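Local structure of peptidase M16 inactive domain family protein (Pseudomonas fluorescens, 3GWB) at residues A[56-59]-A[60-64]; A[113-116]-A[117-121]; A[127-130]-A[131-135]; A[185-188]-A[189-193]. The protein is of unknown function but belongs to the M16 metallopeptidase family, in which it is probably a partner without its own catalytic site. One frame throughout, in Å; residues are numbered along the deposited sequence.

Contact 1: residues A[56-59]-A[60-64]; sequences ALLT and NAMLN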
ATOM      1  N   ALA A  56      17.816   0.783 -12.835  1.00 12.09           N
ATOM      2  CA  ALA A  56      16.739   1.702 -13.186  1.00 13.12           C
ATOM      3  C   ALA A  56      15.818   1.939 -11.998  1.00 14.27           C
ATOM      4  O   ALA A  56      15.465   3.074 -11.678  1.00 12.14           O
ATOM      5  CB  ALA A  56      15.934   1.146 -14.363  1.00 14.28           C
ATOM      6  N   LEU A  57      15.436   0.862 -11.330  1.00 13.57           N
ATOM      7  CA  LEU A  57      14.539   1.006 -10.200  1.00 14.98           C
ATOM      8  C   LEU A  57      15.223   1.741  -9.050  1.00 14.49           C
ATOM      9  O   LEU A  57      14.618   2.575  -8.377  1.00 14.08           O
ATOM     10  CB  LEU A  57      14.051  -0.373  -9.761  1.00 16.18           C
ATOM     11  CG  LEU A  57      12.684  -0.390  -9.077  1.00 20.29           C
ATOM     12  CD1 LEU A  57      11.851  -1.551  -9.623  1.00 19.72           C
ATOM     13  CD2 LEU A  57      12.866  -0.487  -7.569  1.00 19.71           C
ATOM     14  N   LEU A  58      16.499   1.443  -8.839  1.00 13.31           N
ATOM     15  CA  LEU A  58      17.244   2.084  -7.766  1.00 13.59           C
ATOM     16  C   LEU A  58      17.400   3.582  -8.021  1.00 11.93           C
ATOM     17  O   LEU A  58      17.265   4.394  -7.108  1.00 12.28           O
ATOM     18  CB  LEU A  58      18.611   1.416  -7.628  1.00 15.96           C
ATOM     19  CG  LEU A  58      19.448   1.713  -6.384  1.00 19.39           C
ATOM     20  CD1 LEU A  58      18.607   1.586  -5.119  1.00 20.27           C
ATOM     21  CD2 LEU A  58      20.629   0.737  -6.355  1.00 18.47           C
ATOM     22  N   THR A  59      17.681   3.953  -9.264  1.00 12.53           N
ATOM     23  CA  THR A  59      17.844   5.360  -9.596  1.00 10.20           C
ATOM     24  C   THR A  59      16.528   6.089  -9.339  1.00 10.99           C
ATOM     25  O   THR A  59      16.510   7.160  -8.733  1.00 10.86           O
ATOM     26  CB  THR A  59      18.253   5.562 -11.083  1.00 11.55           C
ATOM     27  OG1 THR A  59      19.473   4.864 -11.349  1.00  9.44           O
ATOM     28  CG2 THR A  59      18.475   7.048 -11.383  1.00 13.49           C
ATOM     29  N   ASN A  60      15.424   5.501  -9.788  1.00 10.26           N
ATOM     30  CA  ASN A  60      14.120   6.122  -9.606  1.00 10.29           C
ATOM     31  C   ASN A  60      13.734   6.273  -8.139  1.00  9.72           C
ATOM     32  O   ASN A  60      13.076   7.238  -7.756  1.00 11.37           O
ATOM     33  CB  ASN A  60      13.047   5.323 -10.350  1.00  9.54           C
ATOM     34  CG  ASN A  60      11.678   5.961 -10.249  1.00  7.60           C
ATOM     35  OD1 ASN A  60      10.898   5.645  -9.353  1.00  7.08           O
ATOM     36  ND2 ASN A  60      11.387   6.880 -11.157  1.00  9.58           N
ATOM     37  N   ALA A  61      14.154   5.321  -7.316  1.00  9.54           N
ATOM     38  CA  ALA A  61      13.845   5.355  -5.896  1.00 11.13           C
ATOM     39  C   ALA A  61      14.686   6.388  -5.161  1.00 11.25           C
ATOM     40  O   ALA A  61      14.260   6.922  -4.138  1.00 10.01           O
ATOM     41  CB  ALA A  61      14.080   3.977  -5.282  1.00 12.47           C
HETATM   42  N   MSE A  62      15.876   6.669  -5.684  1.00  9.77           N
HETATM   43  CA  MSE A  62      16.787   7.622  -5.046  1.00 12.16           C
HETATM   44  C   MSE A  62      16.556   9.097  -5.387  1.00 13.68           C
HETATM   45  O   MSE A  62      17.176   9.975  -4.784  1.00 14.50           O
HETATM   46  CB  MSE A  62      18.233   7.244  -5.386  1.00 10.91           C
HETATM   47  CG  MSE A  62      18.724   5.920  -4.774  1.00 13.68           C
HETATM   48 SE   MSE A  62      19.183   6.084  -3.036  1.00 13.40          SE
HETATM   49  CE  MSE A  62      20.601   7.205  -3.207  1.00 15.70           C
ATOM     50  N   LEU A  63      15.664   9.376  -6.334  1.00 12.95           N
ATOM     51  CA  LEU A  63      15.401  10.752  -6.749  1.00 13.26           C
ATOM     52  C   LEU A  63      15.099  11.701  -5.600  1.00 12.88           C
ATOM     53  O   LEU A  63      15.765  12.726  -5.447  1.00 13.07           O
ATOM     54  CB  LEU A  63      14.244  10.797  -7.754  1.00 12.28           C
ATOM     55  CG  LEU A  63      14.420  10.008  -9.059  1.00 12.53           C
ATOM     56  CD1 LEU A  63      13.176  10.165  -9.919  1.00  9.51           C
ATOM     57  CD2 LEU A  63      15.647  10.506  -9.816  1.00 12.41           C
ATOM     58  N   ASN A  64      14.103  11.364  -4.788  1.00 10.32           N
ATOM     59  CA  ASN A  64      13.726  12.235  -3.678  1.00 11.85           C
ATOM     60  C   ASN A  64      14.436  11.933  -2.365  1.00 10.59           C
ATOM     61  O   ASN A  64      13.937  12.289  -1.297  1.00  7.99           O
ATOM     62  CB  ASN A  64      12.211  12.189  -3.463  1.00 11.85           C
ATOM     63  CG  ASN A  64      11.761  10.912  -2.801  1.00 12.23           C
ATOM     64  OD1 ASN A  64      12.379   9.862  -2.969  1.00 13.30           O
ATOM     65  ND2 ASN A  64      10.668  10.988  -2.051  1.00 12.78           N
TER

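Contact 2: residues A[113-116]-A[117-121]; sequences KLFA and EVVGK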
ATOM      1  N   LYS A 113       9.703  24.143  -8.074  1.00 11.23           N
ATOM      2  CA  LYS A 113      11.148  24.340  -8.010  1.00 12.95           C
ATOM      3  C   LYS A 113      11.780  23.160  -7.291  1.00 10.62           C
ATOM      4  O   LYS A 113      12.840  22.675  -7.689  1.00 12.77           O
ATOM      5  CB  LYS A 113      11.495  25.627  -7.264  1.00 15.00           C
ATOM      6  CG  LYS A 113      11.177  26.887  -8.036  1.00 19.44           C
ATOM      7  CD  LYS A 113      11.676  28.127  -7.299  1.00 22.26           C
ATOM      8  CE  LYS A 113      13.191  28.118  -7.151  1.00 23.81           C
ATOM      9  NZ  LYS A 113      13.696  29.366  -6.494  1.00 25.16           N
ATOM     10  N   LEU A 114      11.125  22.693  -6.232  1.00  9.70           N
ATOM     11  CA  LEU A 114      11.632  21.555  -5.478  1.00  9.40           C
ATOM     12  C   LEU A 114      11.529  20.288  -6.327  1.00 10.14           C
ATOM     13  O   LEU A 114      12.449  19.470  -6.358  1.00  9.73           O
ATOM     14  CB  LEU A 114      10.840  21.380  -4.174  1.00 10.36           C
ATOM     15  CG  LEU A 114      11.151  20.147  -3.315  1.00 10.35           C
ATOM     16  CD1 LEU A 114      12.645  20.092  -2.987  1.00 12.50           C
ATOM     17  CD2 LEU A 114      10.315  20.204  -2.039  1.00 12.40           C
ATOM     18  N   PHE A 115      10.402  20.134  -7.015  1.00 10.01           N
ATOM     19  CA  PHE A 115      10.172  18.976  -7.873  1.00  9.75           C
ATOM     20  C   PHE A 115      11.219  18.896  -8.991  1.00  9.55           C
ATOM     21  O   PHE A 115      11.768  17.831  -9.262  1.00  9.74           O
ATOM     22  CB  PHE A 115       8.776  19.049  -8.492  1.00  8.85           C
ATOM     23  CG  PHE A 115       8.434  17.873  -9.369  1.00  9.36           C
ATOM     24  CD1 PHE A 115       8.159  16.631  -8.812  1.00  8.61           C
ATOM     25  CD2 PHE A 115       8.409  18.007 -10.755  1.00  9.93           C
ATOM     26  CE1 PHE A 115       7.845  15.535  -9.619  1.00 10.25           C
ATOM     27  CE2 PHE A 115       8.097  16.916 -11.575  1.00 11.26           C
ATOM     28  CZ  PHE A 115       7.824  15.679 -11.007  1.00  9.26           C
ATOM     29  N   ALA A 116      11.482  20.026  -9.642  1.00  9.31           N
ATOM     30  CA  ALA A 116      12.465  20.062 -10.722  1.00 11.06           C
ATOM     31  C   ALA A 116      13.837  19.646 -10.193  1.00 12.32           C
ATOM     32  O   ALA A 116      14.560  18.884 -10.838  1.00  9.85           O
ATOM     33  CB  ALA A 116      12.537  21.469 -11.323  1.00 10.61           C
ATOM     34  N   GLU A 117      14.192  20.153  -9.017  1.00 13.70           N
ATOM     35  CA  GLU A 117      15.470  19.832  -8.399  1.00 15.36           C
ATOM     36  C   GLU A 117      15.558  18.336  -8.091  1.00 13.76           C
ATOM     37  O   GLU A 117      16.565  17.695  -8.374  1.00 13.49           O
ATOM     38  CB  GLU A 117      15.645  20.638  -7.108  1.00 19.44           C
ATOM     39  CG  GLU A 117      16.995  20.448  -6.429  1.00 28.52           C
ATOM     40  CD  GLU A 117      18.032  21.478  -6.851  1.00 33.96           C
ATOM     41  OE1 GLU A 117      17.807  22.687  -6.615  1.00 38.28           O
ATOM     42  OE2 GLU A 117      19.078  21.084  -7.410  1.00 37.38           O
ATOM     43  N   VAL A 118      14.498  17.784  -7.514  1.00 13.08           N
ATOM     44  CA  VAL A 118      14.466  16.364  -7.166  1.00 11.03           C
ATOM     45  C   VAL A 118      14.651  15.444  -8.383  1.00 12.58           C
ATOM     46  O   VAL A 118      15.479  14.525  -8.369  1.00 10.01           O
ATOM     47  CB  VAL A 118      13.134  16.007  -6.435  1.00 12.11           C
ATOM     48  CG1 VAL A 118      12.909  14.499  -6.426  1.00  9.73           C
ATOM     49  CG2 VAL A 118      13.182  16.525  -4.996  1.00  9.02           C
ATOM     50  N   VAL A 119      13.901  15.696  -9.446  1.00 10.66           N
ATOM     51  CA  VAL A 119      14.004  14.847 -10.621  1.00 10.43           C
ATOM     52  C   VAL A 119      15.197  15.167 -11.518  1.00  9.83           C
ATOM     53  O   VAL A 119      15.782  14.264 -12.102  1.00  8.59           O
ATOM     54  CB  VAL A 119      12.701  14.903 -11.453  1.00 10.27           C
ATOM     55  CG1 VAL A 119      12.757  13.906 -12.602  1.00 10.35           C
ATOM     56  CG2 VAL A 119      11.505  14.612 -10.549  1.00  7.33           C
ATOM     57  N   GLY A 120      15.579  16.437 -11.608  1.00 10.70           N
ATOM     58  CA  GLY A 120      16.697  16.795 -12.472  1.00  9.71           C
ATOM     59  C   GLY A 120      18.090  16.854 -11.862  1.00 11.45           C
ATOM     60  O   GLY A 120      19.087  16.672 -12.568  1.00  9.10           O
ATOM     61  N   LYS A 121      18.187  17.118 -10.562  1.00 11.42           N
ATOM     62  CA  LYS A 121      19.497  17.201  -9.922  1.00 12.17           C
ATOM     63  C   LYS A 121      19.594  16.430  -8.608  1.00 10.46           C
ATOM     64  O   LYS A 121      19.949  16.987  -7.572  1.00 10.00           O
ATOM     65  CB  LYS A 121      19.864  18.665  -9.687  1.00 12.45           C
ATOM     66  CG  LYS A 121      19.914  19.503 -10.968  1.00 17.96           C
ATOM     67  CD  LYS A 121      20.211  20.965 -10.664  1.00 20.26           C
ATOM     68  CE  LYS A 121      20.288  21.809 -11.937  1.00 24.12           C
ATOM     69  NZ  LYS A 121      19.027  21.768 -12.741  1.00 23.23           N
TER

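Contact 3: residues A[127-130]-A[131-135]; sequences DSLA and RIKNQ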
ATOM      1  N   ASP A 127      24.195   7.374   2.379  1.00 20.24           N
ATOM      2  CA  ASP A 127      23.454   6.709   3.444  1.00 21.66           C
ATOM      3  C   ASP A 127      22.068   6.248   2.993  1.00 20.01           C
ATOM      4  O   ASP A 127      21.496   5.324   3.572  1.00 19.47           O
ATOM      5  CB  ASP A 127      23.344   7.636   4.655  1.00 25.52           C
ATOM      6  CG  ASP A 127      22.469   8.848   4.389  1.00 31.03           C
ATOM      7  OD1 ASP A 127      22.595   9.461   3.306  1.00 34.49           O
ATOM      8  OD2 ASP A 127      21.662   9.196   5.276  1.00 33.33           O
ATOM      9  N   SER A 128      21.528   6.887   1.959  1.00 17.44           N
ATOM     10  CA  SER A 128      20.220   6.503   1.441  1.00 16.54           C
ATOM     11  C   SER A 128      20.370   5.264   0.567  1.00 15.60           C
ATOM     12  O   SER A 128      19.543   4.361   0.622  1.00 14.58           O
ATOM     13  CB  SER A 128      19.602   7.639   0.614  1.00 18.55           C
ATOM     14  OG  SER A 128      19.242   8.733   1.436  1.00 19.14           O
ATOM     15  N   LEU A 129      21.430   5.227  -0.240  1.00 15.17           N
ATOM     16  CA  LEU A 129      21.674   4.086  -1.120  1.00 16.61           C
ATOM     17  C   LEU A 129      21.850   2.803  -0.307  1.00 18.15           C
ATOM     18  O   LEU A 129      21.430   1.727  -0.725  1.00 17.77           O
ATOM     19  CB  LEU A 129      22.926   4.328  -1.971  1.00 17.47           C
ATOM     20  CG  LEU A 129      23.323   3.231  -2.967  1.00 19.50           C
ATOM     21  CD1 LEU A 129      22.229   3.057  -4.018  1.00 20.27           C
ATOM     22  CD2 LEU A 129      24.648   3.593  -3.619  1.00 18.66           C
ATOM     23  N   ALA A 130      22.483   2.924   0.854  1.00 17.07           N
ATOM     24  CA  ALA A 130      22.709   1.779   1.718  1.00 18.25           C
ATOM     25  C   ALA A 130      21.370   1.343   2.303  1.00 17.96           C
ATOM     26  O   ALA A 130      21.083   0.154   2.402  1.00 19.04           O
ATOM     27  CB  ALA A 130      23.683   2.154   2.830  1.00 17.57           C
ATOM     28  N   ARG A 131      20.544   2.314   2.676  1.00 18.29           N
ATOM     29  CA  ARG A 131      19.240   2.013   3.251  1.00 18.56           C
ATOM     30  C   ARG A 131      18.332   1.328   2.231  1.00 19.56           C
ATOM     31  O   ARG A 131      17.637   0.367   2.558  1.00 17.68           O
ATOM     32  CB  ARG A 131      18.568   3.293   3.745  1.00 21.05           C
ATOM     33  CG  ARG A 131      17.417   3.045   4.692  1.00 25.57           C
ATOM     34  CD  ARG A 131      16.607   4.309   4.942  1.00 29.32           C
ATOM     35  NE  ARG A 131      15.695   4.601   3.838  1.00 31.41           N
ATOM     36  CZ  ARG A 131      15.765   5.680   3.063  1.00 34.29           C
ATOM     37  NH1 ARG A 131      16.718   6.590   3.260  1.00 32.98           N
ATOM     38  NH2 ARG A 131      14.876   5.853   2.090  1.00 32.53           N
ATOM     39  N   ILE A 132      18.341   1.830   0.998  1.00 19.38           N
ATOM     40  CA  ILE A 132      17.513   1.264  -0.063  1.00 20.88           C
ATOM     41  C   ILE A 132      17.978  -0.132  -0.455  1.00 20.63           C
ATOM     42  O   ILE A 132      17.153  -1.034  -0.623  1.00 20.71           O
ATOM     43  CB  ILE A 132      17.512   2.163  -1.325  1.00 22.74           C
ATOM     44  CG1 ILE A 132      17.059   3.575  -0.953  1.00 25.65           C
ATOM     45  CG2 ILE A 132      16.565   1.596  -2.377  1.00 22.45           C
ATOM     46  CD1 ILE A 132      15.700   3.630  -0.307  1.00 26.20           C
ATOM     47  N   LYS A 133      19.290  -0.313  -0.609  1.00 21.17           N
ATOM     48  CA  LYS A 133      19.824  -1.625  -0.966  1.00 21.23           C
ATOM     49  C   LYS A 133      19.467  -2.636   0.111  1.00 22.11           C
ATOM     50  O   LYS A 133      19.153  -3.784  -0.194  1.00 22.30           O
ATOM     51  CB  LYS A 133      21.346  -1.595  -1.112  1.00 19.51           C
ATOM     52  CG  LYS A 133      21.861  -0.808  -2.302  1.00 20.25           C
ATOM     53  CD  LYS A 133      23.338  -1.103  -2.517  1.00 20.52           C
ATOM     54  CE  LYS A 133      23.902  -0.342  -3.699  1.00 20.78           C
ATOM     55  NZ  LYS A 133      25.312  -0.731  -3.963  1.00 20.26           N
ATOM     56  N   ASN A 134      19.522  -2.204   1.371  1.00 23.29           N
ATOM     57  CA  ASN A 134      19.206  -3.078   2.502  1.00 23.49           C
ATOM     58  C   ASN A 134      17.755  -3.552   2.440  1.00 24.81           C
ATOM     59  O   ASN A 134      17.469  -4.722   2.696  1.00 26.17           O
ATOM     60  CB  ASN A 134      19.448  -2.353   3.831  1.00 23.11           C
ATOM     61  CG  ASN A 134      19.338  -3.282   5.033  1.00 23.82           C
ATOM     62  OD1 ASN A 134      20.233  -4.087   5.294  1.00 24.26           O
ATOM     63  ND2 ASN A 134      18.230  -3.185   5.761  1.00 23.35           N
ATOM     64  N   GLN A 135      16.836  -2.652   2.101  1.00 24.30           N
ATOM     65  CA  GLN A 135      15.439  -3.045   2.017  1.00 24.64           C
ATOM     66  C   GLN A 135      15.143  -3.834   0.743  1.00 23.94           C
ATOM     67  O   GLN A 135      14.208  -4.635   0.712  1.00 23.90           O
ATOM     68  CB  GLN A 135      14.516  -1.828   2.153  1.00 26.49           C
ATOM     69  CG  GLN A 135      14.895  -0.617   1.338  1.00 31.85           C
ATOM     70  CD  GLN A 135      14.034   0.593   1.683  1.00 34.15           C
ATOM     71  OE1 GLN A 135      14.072   1.099   2.809  1.00 35.80           O
ATOM     72  NE2 GLN A 135      13.250   1.056   0.715  1.00 34.41           N
TER
HETATM   73  O   HOH W   1      18.557   8.302   4.935  1.00 52.37           O

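Contact 4: residues A[185-188]-A[189-193]; sequences KAFH and AKAYA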
ATOM      1  N   LYS A 185      24.538   7.818 -11.283  1.00 10.93           N
ATOM      2  CA  LYS A 185      24.739   9.133 -11.876  1.00 12.92           C
ATOM      3  C   LYS A 185      24.745   9.051 -13.392  1.00 11.59           C
ATOM      4  O   LYS A 185      24.137   9.881 -14.071  1.00  8.84           O
ATOM      5  CB  LYS A 185      26.054   9.747 -11.379  1.00 15.40           C
ATOM      6  CG  LYS A 185      25.994  10.271  -9.954  1.00 17.83           C
ATOM      7  CD  LYS A 185      27.326  10.885  -9.545  1.00 23.52           C
ATOM      8  CE  LYS A 185      27.261  11.444  -8.134  1.00 28.27           C
ATOM      9  NZ  LYS A 185      28.546  12.076  -7.721  1.00 30.28           N
ATOM     10  N   ALA A 186      25.424   8.039 -13.916  1.00  8.95           N
ATOM     11  CA  ALA A 186      25.512   7.845 -15.358  1.00 10.31           C
ATOM     12  C   ALA A 186      24.170   7.419 -15.947  1.00  9.95           C
ATOM     13  O   ALA A 186      23.796   7.870 -17.030  1.00  8.47           O
ATOM     14  CB  ALA A 186      26.576   6.807 -15.678  1.00 12.18           C
ATOM     15  N   PHE A 187      23.452   6.539 -15.248  1.00 10.53           N
ATOM     16  CA  PHE A 187      22.148   6.095 -15.735  1.00  9.75           C
ATOM     17  C   PHE A 187      21.178   7.274 -15.775  1.00  9.77           C
ATOM     18  O   PHE A 187      20.429   7.441 -16.737  1.00 11.69           O
ATOM     19  CB  PHE A 187      21.556   5.003 -14.841  1.00 10.55           C
ATOM     20  CG  PHE A 187      20.245   4.466 -15.342  1.00 12.76           C
ATOM     21  CD1 PHE A 187      20.208   3.622 -16.450  1.00  9.83           C
ATOM     22  CD2 PHE A 187      19.041   4.863 -14.763  1.00 12.82           C
ATOM     23  CE1 PHE A 187      18.998   3.171 -16.964  1.00 11.58           C
ATOM     24  CE2 PHE A 187      17.820   4.413 -15.274  1.00 13.88           C
ATOM     25  CZ  PHE A 187      17.800   3.575 -16.378  1.00 12.07           C
ATOM     26  N   HIS A 188      21.190   8.084 -14.721  1.00  7.80           N
ATOM     27  CA  HIS A 188      20.317   9.254 -14.633  1.00  8.70           C
ATOM     28  C   HIS A 188      20.574  10.264 -15.755  1.00 10.05           C
ATOM     29  O   HIS A 188      19.636  10.786 -16.356  1.00  9.06           O
ATOM     30  CB  HIS A 188      20.497   9.929 -13.269  1.00  7.12           C
ATOM     31  CG  HIS A 188      19.579  11.089 -13.038  1.00  6.17           C
ATOM     32  ND1 HIS A 188      19.934  12.389 -13.330  1.00  7.69           N
ATOM     33  CD2 HIS A 188      18.306  11.140 -12.589  1.00  3.75           C
ATOM     34  CE1 HIS A 188      18.914  13.191 -13.073  1.00  2.67           C
ATOM     35  NE2 HIS A 188      17.913  12.455 -12.623  1.00  5.11           N
ATOM     36  N   ALA A 189      21.847  10.530 -16.042  1.00 10.94           N
ATOM     37  CA  ALA A 189      22.211  11.489 -17.085  1.00 12.12           C
ATOM     38  C   ALA A 189      21.745  11.016 -18.464  1.00 12.54           C
ATOM     39  O   ALA A 189      21.452  11.822 -19.355  1.00 10.98           O
ATOM     40  CB  ALA A 189      23.723  11.700 -17.087  1.00 15.52           C
ATOM     41  N   LYS A 190      21.673   9.703 -18.622  1.00 10.97           N
ATOM     42  CA  LYS A 190      21.256   9.089 -19.874  1.00 12.55           C
ATOM     43  C   LYS A 190      19.747   8.862 -20.001  1.00 12.24           C
ATOM     44  O   LYS A 190      19.133   9.236 -21.001  1.00 12.80           O
ATOM     45  CB  LYS A 190      21.969   7.742 -20.034  1.00 15.16           C
ATOM     46  CG  LYS A 190      21.484   6.902 -21.208  1.00 15.78           C
ATOM     47  CD  LYS A 190      22.357   5.655 -21.417  1.00 19.15           C
ATOM     48  CE  LYS A 190      22.189   4.633 -20.307  1.00 18.80           C
ATOM     49  NZ  LYS A 190      20.795   4.098 -20.283  1.00 22.48           N
ATOM     50  N   ALA A 191      19.157   8.247 -18.980  1.00 11.17           N
ATOM     51  CA  ALA A 191      17.735   7.907 -19.001  1.00  9.01           C
ATOM     52  C   ALA A 191      16.776   9.006 -18.569  1.00  8.72           C
ATOM     53  O   ALA A 191      15.603   8.997 -18.947  1.00  5.99           O
ATOM     54  CB  ALA A 191      17.503   6.647 -18.160  1.00  8.91           C
ATOM     55  N   TYR A 192      17.250   9.951 -17.770  1.00  7.75           N
ATOM     56  CA  TYR A 192      16.372  11.027 -17.342  1.00  7.16           C
ATOM     57  C   TYR A 192      16.588  12.302 -18.147  1.00  7.76           C
ATOM     58  O   TYR A 192      16.144  13.386 -17.762  1.00  7.21           O
ATOM     59  CB  TYR A 192      16.537  11.278 -15.840  1.00  7.18           C
ATOM     60  CG  TYR A 192      15.838  10.219 -15.000  1.00  8.92           C
ATOM     61  CD1 TYR A 192      16.333   8.914 -14.936  1.00  5.65           C
ATOM     62  CD2 TYR A 192      14.656  10.506 -14.322  1.00  7.49           C
ATOM     63  CE1 TYR A 192      15.667   7.925 -14.225  1.00  8.45           C
ATOM     64  CE2 TYR A 192      13.976   9.517 -13.602  1.00  8.33           C
ATOM     65  CZ  TYR A 192      14.490   8.230 -13.563  1.00  9.92           C
ATOM     66  OH  TYR A 192      13.819   7.251 -12.872  1.00 10.29           O
ATOM     67  N   ALA A 193      17.266  12.167 -19.283  1.00  7.39           N
ATOM     68  CA  ALA A 193      17.519  13.304 -20.164  1.00 10.09           C
ATOM     69  C   ALA A 193      16.175  13.844 -20.672  1.00 10.00           C
ATOM     70  O   ALA A 193      15.228  13.086 -20.894  1.00  9.24           O
ATOM     71  CB  ALA A 193      18.411  12.877 -21.338  1.00  9.10           C
TER

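Contact 1: residues A[56-59]-A[60-64]
Helix 55-62 sets Leu58 and selenomethionine Met62 one turn apart on the same flank, where Leu58 CD1 rests 4.3 Å from Met62 CG. The longer chain is steered there by its first torsion: CG stands anti to the carbonyl carbon (chi1 -67°), which brings it over the preceding turn, with CG 3.1 Å from Leu58 O. That oxygen also receives the backbone N of Met62 at 3.0 Å, and the same N-H makes a weak second bond to Thr59 O, so one donor is shared between two carbonyls. A straighter bond runs from Asn60 N to Ala56 O (3.1 Å, 165°). In active M16 peptidases an HxxEH signature on the corresponding helix supplies zinc ligands and a catalytic glutamate; here the run from Ala56 to Asn60 reads ALLTN, and if it is the counterpart, as seems probable, those groups are absent. The polar side chains serve other ends. Thr59 OG1 turns back to the carbonyl of Val55, while Asn60 CG, anti to its own nitrogen (chi1 -177°), leads ND2 off the helix to Tyr192 OH and Val96 O. On the flank of Leu58 and Met62 the neighbour is helix 126-143, reached at Leu129. Farther along, Leu63 folds back over the carbonyl of Thr59, its CG 3.5 Å from Thr59 O.

Contact 2: residues A[113-116]-A[117-121]
The Phe115 ring takes the CG2 methyl of Val119 over one face, the methyl carbon 4.0 Å from the ring centroid and 19° off the normal, displaced toward the rim. This is a CH-pi contact across one turn of helix 105-120, with the two side chains lying alongside and pointing the same way. The ring is carried out from the helix because its CG is anti to the backbone nitrogen (chi1 -178°), while Val119 holds CG2 beside its own nitrogen, facing back along the helix; the same methyl comes within 3.5 Å of Phe115 O. Around the ring gather Leu38 and Leu40 of strand 35-42, Ala97 and Leu99 of strand 95-102, and Phe79 of helix 72-80, so the pair packs the helix onto the six-stranded sheet. A neighbouring flank repeats the spacing with aliphatic groups only: Val118 CG2 lies 4.1 Å from Leu114 CD1, and Val118 also touches Ile75 and Val67. Beneath the side chains the backbone bonds are regular, the straightest joining Val119 N to Phe115 O (3.0 Å, 170°). Near the helix end, Gly120 N reaches Ala116 O at 2.8 Å; a beta carbon on this glycine would press against that oxygen. Lys121 N then bonds to Glu117 O, also at 2.8 Å, as the chain leaves helical angles. Between these apolar side chains no polar group is engaged, so dispersion and the fit of methyls to ring and branch hold this face, while directed bonding is left to the backbone.

Contact 3: residues A[127-130]-A[131-135]
Different first torsions bring Leu129 and Lys133 together: the leucine has CG anti to its backbone N (chi1 -179°), whereas the lysine has CG anti to the carbonyl carbon (chi1 -69°) and is extended from there on. Lys133 CE therefore crosses the leucine branch point, 3.7 Å from Leu129 CG, and Lys133 CG passes 3.0 Å from Leu129 O. Within helix 126-143 this flank faces helix 181-191, where Leu129 touches Leu184, and the ammonium group travels past the apolar stretch to the carbonyls of Ile179 and Pro177, with a weak third bond to Ile176 O. An alanine in place of Lys133 would remove this arm and would probably leave those carbonyls without their charged donor and one side of Leu129 without its cover. A second flank is polar. Arg131 bends at chi3 so that Ser128 O lies over one face of its guanidinium group and NH1 comes 3.8 Å from Ser128 OG. Asp127 is reached less directly: a water donates to Asp127 OD2 at 3.2 Å and accepts a weak bond from Arg131 NH1 at 3.0 Å. Farther along, Asn134 N bonds to Ala130 O at 3.0 Å. Glu65 ties Arg131 and Ser128 together, bridging to Arg131 NH2 through OE2 and bonding to Ser128 OG through OE1, while Asn134 turns its amide to Tyr297 O and Arg290 NH2 of the second subunit.

Contact 4: residues A[185-188]-A[189-193]
Phe187 O and His188 O, near the end of helix 181-191, accept the backbone donors of the residues that close it. Phe187 O binds Ala191 N at 2.7 Å, nearly straight at 171°, and takes a weak second bond from Lys190 N, whose other acceptor is Ala186 O. His188 O receives Tyr192 N at 2.9 Å, although Tyr192 is the first residue to leave helical angles; Ala191 O is satisfied by Asn196 ND2. Of the side-chain polar atoms, His188 NE2 donates to the carbonyl of Val119 at the end of helix 105-120, and Tyr192 OH accepts from Asn60 ND2. Apolar contacts fix the rings from which these groups reach. With CG opposite the backbone nitrogen (chi1 -176°), the imidazole of His188 swings out from the helix, and Tyr192 CB comes over one face, 3.9 Å from its centroid; the two planes are near parallel at 14°, but the rings, centroids 4.9 Å apart, are slid and barely overlap. The Phe187 ring has Ala191 CB over one face at 3.8 Å from its centroid, and its CE2 approaches the edge of the tyrosine ring, 4.3 Å from Tyr192 CE1. A leucine at His188 would have no side-chain N-H to offer, and would probably leave the Val119 carbonyl without this mate and the two helix ends without this polar link. Because the carbonyl can only accept, NE2 must carry the hydrogen of that bond; the imidazole thus acts as a donor that ties this helix end to that of helix 105-120, its ring steadied by Tyr192 CB.

In the fold
Contacts 1 to 4 follow one another along the chain, yet in space contact 1 is the hub: its centre lies about 11 Å from those of contacts 3 and 4 and about 13 Å from that of contact 2, and it touches all three. Contacts 2 and 4 also touch, about 14 Å between centres, whereas contact 3 stays clear of both, its nearest atoms about 12 Å from contact 2 and about 9 Å from contact 4. Through these touches the four helices 55-62, 105-120, 126-143 and 181-191 pack together in the part of the chain built round the six-stranded mixed sheet. Contact 2 faces the sheet and contact 3 the second subunit, with contact 1 lying between them.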